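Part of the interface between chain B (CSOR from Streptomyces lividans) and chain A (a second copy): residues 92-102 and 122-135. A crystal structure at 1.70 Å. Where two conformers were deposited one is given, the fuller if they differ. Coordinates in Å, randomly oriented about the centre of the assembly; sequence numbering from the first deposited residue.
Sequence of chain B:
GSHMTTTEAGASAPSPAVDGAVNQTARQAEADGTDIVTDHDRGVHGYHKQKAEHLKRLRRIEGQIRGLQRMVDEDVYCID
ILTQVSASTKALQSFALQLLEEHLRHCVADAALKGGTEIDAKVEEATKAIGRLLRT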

# COMPACT_ATOMS: atom_id res chain seq x y z
N LEU B 92 -3.63 -6.12 10.59
CA LEU B 92 -4.01 -4.78 10.95
C LEU B 92 -4.96 -4.16 9.90
O LEU B 92 -5.95 -3.47 10.24
CB LEU B 92 -2.82 -3.83 11.16
CG LEU B 92 -2.20 -4.04 12.56
CD1 LEU B 92 -0.70 -3.68 12.56
CD2 LEU B 92 -2.96 -3.38 13.71
N GLN B 93 -4.63 -4.40 8.64
CA GLN B 93 -5.48 -3.85 7.56
C GLN B 93 -6.85 -4.52 7.60
O GLN B 93 -7.87 -3.85 7.46
CB GLN B 93 -4.85 -4.05 6.20
CG GLN B 93 -3.70 -3.07 6.01
CD GLN B 93 -3.38 -2.77 4.53
OE1 GLN B 93 -3.71 -3.56 3.62
NE2 GLN B 93 -2.79 -1.60 4.29
N SER B 94 -6.89 -5.81 7.81
CA SER B 94 -8.16 -6.56 7.93
C SER B 94 -9.02 -6.02 9.09
O SER B 94 -10.23 -5.89 8.95
CB SER B 94 -7.90 -8.06 8.07
OG SER B 94 -9.13 -8.74 8.33
N PHE B 95 -8.37 -5.71 10.22
CA PHE B 95 -8.99 -5.09 11.39
C PHE B 95 -9.54 -3.71 11.05
O PHE B 95 -10.71 -3.45 11.35
CB PHE B 95 -7.99 -5.05 12.56
CG PHE B 95 -8.42 -4.17 13.73
CD1 PHE B 95 -9.25 -4.65 14.72
CD2 PHE B 95 -7.95 -2.89 13.86
CE1 PHE B 95 -9.65 -3.84 15.77
CE2 PHE B 95 -8.35 -2.05 14.89
CZ PHE B 95 -9.18 -2.56 15.89
N ALA B 96 -8.75 -2.89 10.34
CA ALA B 96 -9.16 -1.56 9.91
C ALA B 96 -10.42 -1.69 9.01
O ALA B 96 -11.35 -0.90 9.13
CB ALA B 96 -8.05 -0.84 9.13
N LEU B 97 -10.43 -2.67 8.13
CA LEU B 97 -11.52 -2.76 7.13
C LEU B 97 -12.81 -3.16 7.86
O LEU B 97 -13.88 -2.68 7.52
CB LEU B 97 -11.17 -3.75 6.05
CG LEU B 97 -10.33 -3.27 4.87
CD1 LEU B 97 -9.79 -4.46 4.09
CD2 LEU B 97 -11.28 -2.44 3.99
N GLN B 98 -12.70 -4.03 8.86
CA GLN B 98 -13.87 -4.42 9.68
C GLN B 98 -14.47 -3.18 10.37
O GLN B 98 -15.72 -2.98 10.34
CB GLN B 98 -13.46 -5.53 10.68
CG GLN B 98 -14.33 -5.72 11.92
CD GLN B 98 -15.31 -6.86 11.80
OE1 GLN B 98 -15.60 -7.32 10.70
NE2 GLN B 98 -15.85 -7.32 12.95
N LEU B 99 -13.63 -2.35 10.97
CA LEU B 99 -14.06 -1.14 11.68
C LEU B 99 -14.68 -0.18 10.68
O LEU B 99 -15.74 0.40 10.94
CB LEU B 99 -12.92 -0.42 12.40
CG LEU B 99 -12.78 -0.68 13.92
CD1 LEU B 99 -12.62 -2.17 14.17
CD2 LEU B 99 -11.61 0.15 14.48
N LEU B 100 -14.09 -0.12 9.50
CA LEU B 100 -14.56 0.80 8.47
C LEU B 100 -15.95 0.35 7.99
O LEU B 100 -16.83 1.20 7.90
CB LEU B 100 -13.60 0.93 7.27
CG LEU B 100 -12.51 2.00 7.22
CD1 LEU B 100 -11.50 1.61 6.12
CD2 LEU B 100 -13.02 3.44 7.04
N GLU B 101 -16.11 -0.93 7.67
CA GLU B 101 -17.39 -1.46 7.22
C GLU B 101 -18.50 -1.12 8.23
O GLU B 101 -19.55 -0.62 7.85
CB GLU B 101 -17.36 -2.92 6.96
CG GLU B 101 -18.68 -3.39 6.36
CD GLU B 101 -18.60 -4.75 5.71
OE1 GLU B 101 -17.57 -5.40 5.89
OE2 GLU B 101 -19.58 -5.17 5.03
N GLU B 102 -18.24 -1.39 9.50
CA GLU B 102 -19.22 -1.13 10.54
C GLU B 102 -19.56 0.35 10.63
O GLU B 102 -20.75 0.72 10.75
CB GLU B 102 -18.68 -1.69 11.89
CG GLU B 102 -18.50 -3.20 11.87
CD GLU B 102 -17.58 -3.73 12.97
OE1 GLU B 102 -17.07 -2.90 13.76
OE2 GLU B 102 -17.38 -4.96 13.03
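Chain A, residues 122-135: KVEEATKAIGRLLR

Chain A residues 122-134 form a helix, and Arg A135 follows as loop or turn. This helix runs nearly antiparallel to helix 92-102 of chain B. The angle between their N-to-C directions is 152°, and the axes approach to 9.8 Å. The CA-CA distance falls from 7.9 Å for Gln B93 and Leu A134, to 6.9 Å for Leu B97 and Gly A131, to 5.8 Å for Glu B101 and Thr A127, so the backbones draw together toward Glu B101.

Leu B97 is the knob of the contact. Its m,t rotamer places it among Thr A127, Ile A130, Gly A131 and Leu A134. Leu B97 CD1 lies 3.7 Å from Gly A131 CA. An ideal CB on Gly A131 would stand 3.4 Å from Leu B97 CD1, which is tight, so the bare backbone leaves room for the leucine. Leu B97 CD2 is 3.8 Å from Ile A130 CG2, and Leu B97 CG is 3.9 Å from Leu A134 CD1. Ile A130 and Leu A134 are both m,t and point CA-to-CB toward chain B.

Thr A127 is m. This rotamer lets Thr A127 OG1 donate to Val A123 O, one turn back, at 2.8 Å. The hydroxyl is thus satisfied within its own helix. Glu B101 CG packs 3.5 Å from Thr A127 OG1.

Glu B101 is extended, with chi1 and chi2 both t. Its carboxylate reaches chain A, with Glu B101 OE2 3.4 Å from Glu A124 CA. Glu A124 is also t,t, and Glu A124 OE2 forms a salt bridge with Lys A128 NZ at 3.1 Å. Val A123 CG1 rests 3.6 Å from Glu B101 O.

No direct hydrogen bond joins the stretches. Water 1 bridges them instead, donating to Leu A134 O at 2.7 Å and accepting from Gln B93 NE2 at 2.9 Å.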

# COMPACT_ATOMS: atom_id res chain seq x y z
N LYS A 122 -24.63 -2.32 -0.51
CA LYS A 122 -23.79 -1.24 -1.08
C LYS A 122 -22.58 -1.04 -0.20
O LYS A 122 -21.46 -0.84 -0.67
CB LYS A 122 -24.53 0.12 -1.22
CG LYS A 122 -25.55 0.19 -2.33
CD LYS A 122 -24.88 0.13 -3.72
CE LYS A 122 -25.94 0.06 -4.84
NZ LYS A 122 -25.38 -0.38 -6.15
N VAL A 123 -22.77 -1.06 1.13
CA VAL A 123 -21.61 -0.80 2.03
C VAL A 123 -20.61 -1.96 2.00
O VAL A 123 -19.39 -1.74 1.99
CB VAL A 123 -22.07 -0.49 3.47
CG1 VAL A 123 -20.85 -0.56 4.45
CG2 VAL A 123 -22.73 0.88 3.45
N GLU A 124 -21.11 -3.20 1.91
CA GLU A 124 -20.26 -4.40 1.76
C GLU A 124 -19.45 -4.30 0.46
O GLU A 124 -18.25 -4.50 0.48
CB GLU A 124 -21.05 -5.69 1.76
CG GLU A 124 -20.18 -6.93 1.51
CD GLU A 124 -20.89 -8.25 1.80
OE1 GLU A 124 -22.06 -8.23 2.25
OE2 GLU A 124 -20.26 -9.29 1.59
N GLU A 125 -20.11 -3.90 -0.62
CA GLU A 125 -19.43 -3.76 -1.89
C GLU A 125 -18.36 -2.67 -1.81
O GLU A 125 -17.25 -2.88 -2.33
CB GLU A 125 -20.43 -3.37 -2.98
CG GLU A 125 -19.85 -3.30 -4.40
CD GLU A 125 -20.85 -2.77 -5.42
OE1 GLU A 125 -21.62 -1.78 -5.11
OE2 GLU A 125 -20.80 -3.33 -6.54
N ALA A 126 -18.66 -1.53 -1.24
CA ALA A 126 -17.66 -0.44 -1.14
C ALA A 126 -16.46 -0.88 -0.27
O ALA A 126 -15.29 -0.58 -0.57
CB ALA A 126 -18.30 0.81 -0.58
N THR A 127 -16.76 -1.63 0.78
CA THR A 127 -15.73 -2.07 1.68
C THR A 127 -14.79 -3.03 0.92
O THR A 127 -13.57 -2.97 1.08
CB THR A 127 -16.32 -2.79 2.92
OG1 THR A 127 -17.15 -1.87 3.64
CG2 THR A 127 -15.10 -3.28 3.89
N LYS A 128 -15.34 -3.92 0.11
CA LYS A 128 -14.52 -4.80 -0.69
C LYS A 128 -13.60 -4.04 -1.70
O LYS A 128 -12.41 -4.35 -1.83
CB LYS A 128 -15.34 -5.86 -1.40
CG LYS A 128 -15.90 -6.95 -0.48
CD LYS A 128 -16.82 -7.91 -1.18
CE LYS A 128 -17.49 -8.80 -0.13
NZ LYS A 128 -18.27 -9.90 -0.74
N ALA A 129 -14.18 -3.04 -2.37
CA ALA A 129 -13.42 -2.19 -3.28
C ALA A 129 -12.32 -1.48 -2.48
O ALA A 129 -11.21 -1.34 -2.97
CB ALA A 129 -14.30 -1.14 -3.98
N ILE A 130 -12.62 -1.06 -1.25
CA ILE A 130 -11.62 -0.38 -0.42
C ILE A 130 -10.50 -1.38 -0.08
O ILE A 130 -9.31 -1.05 -0.16
CB ILE A 130 -12.22 0.20 0.85
CG1 ILE A 130 -13.12 1.42 0.55
CG2 ILE A 130 -11.11 0.63 1.84
CD1 ILE A 130 -14.13 1.72 1.64
N GLY A 131 -10.88 -2.60 0.24
CA GLY A 131 -9.89 -3.67 0.49
C GLY A 131 -8.96 -3.91 -0.70
O GLY A 131 -7.74 -4.00 -0.53
N ARG A 132 -9.52 -3.88 -1.91
CA ARG A 132 -8.75 -4.15 -3.10
C ARG A 132 -7.78 -2.95 -3.32
O ARG A 132 -6.58 -3.16 -3.64
CB ARG A 132 -9.68 -4.45 -4.26
CG ARG A 132 -9.05 -4.53 -5.65
CD ARG A 132 -8.34 -5.83 -5.94
NE ARG A 132 -7.65 -5.65 -7.22
CZ ARG A 132 -6.60 -6.31 -7.68
NH1 ARG A 132 -6.04 -7.32 -7.00
NH2 ARG A 132 -6.11 -5.94 -8.87
N LEU A 133 -8.27 -1.74 -3.11
CA LEU A 133 -7.45 -0.52 -3.12
C LEU A 133 -6.30 -0.57 -2.12
O LEU A 133 -5.14 -0.19 -2.44
CB LEU A 133 -8.31 0.71 -2.85
CG LEU A 133 -7.74 2.13 -2.91
CD1 LEU A 133 -6.96 2.38 -4.20
CD2 LEU A 133 -8.89 3.15 -2.83
N LEU A 134 -6.58 -1.04 -0.92
CA LEU A 134 -5.54 -1.18 0.08
C LEU A 134 -4.40 -2.12 -0.28
O LEU A 134 -3.29 -1.98 0.24
CB LEU A 134 -6.16 -1.49 1.44
CG LEU A 134 -7.01 -0.39 2.12
CD1 LEU A 134 -7.57 -0.96 3.42
CD2 LEU A 134 -6.31 0.94 2.33
N ARG A 135 -4.68 -3.11 -1.11
CA ARG A 135 -3.73 -4.14 -1.49
C ARG A 135 -2.84 -3.71 -2.63
O ARG A 135 -2.01 -4.51 -3.10
CB ARG A 135 -4.45 -5.41 -1.94
CG ARG A 135 -4.90 -6.32 -0.84
CD ARG A 135 -5.43 -7.62 -1.44
NE ARG A 135 -6.77 -7.52 -2.03
CZ ARG A 135 -7.92 -7.48 -1.33
NH1 ARG A 135 -7.93 -7.51 0.01
NH2 ARG A 135 -9.07 -7.39 -1.97
O HOH W 1 -2.11 -0.19 1.86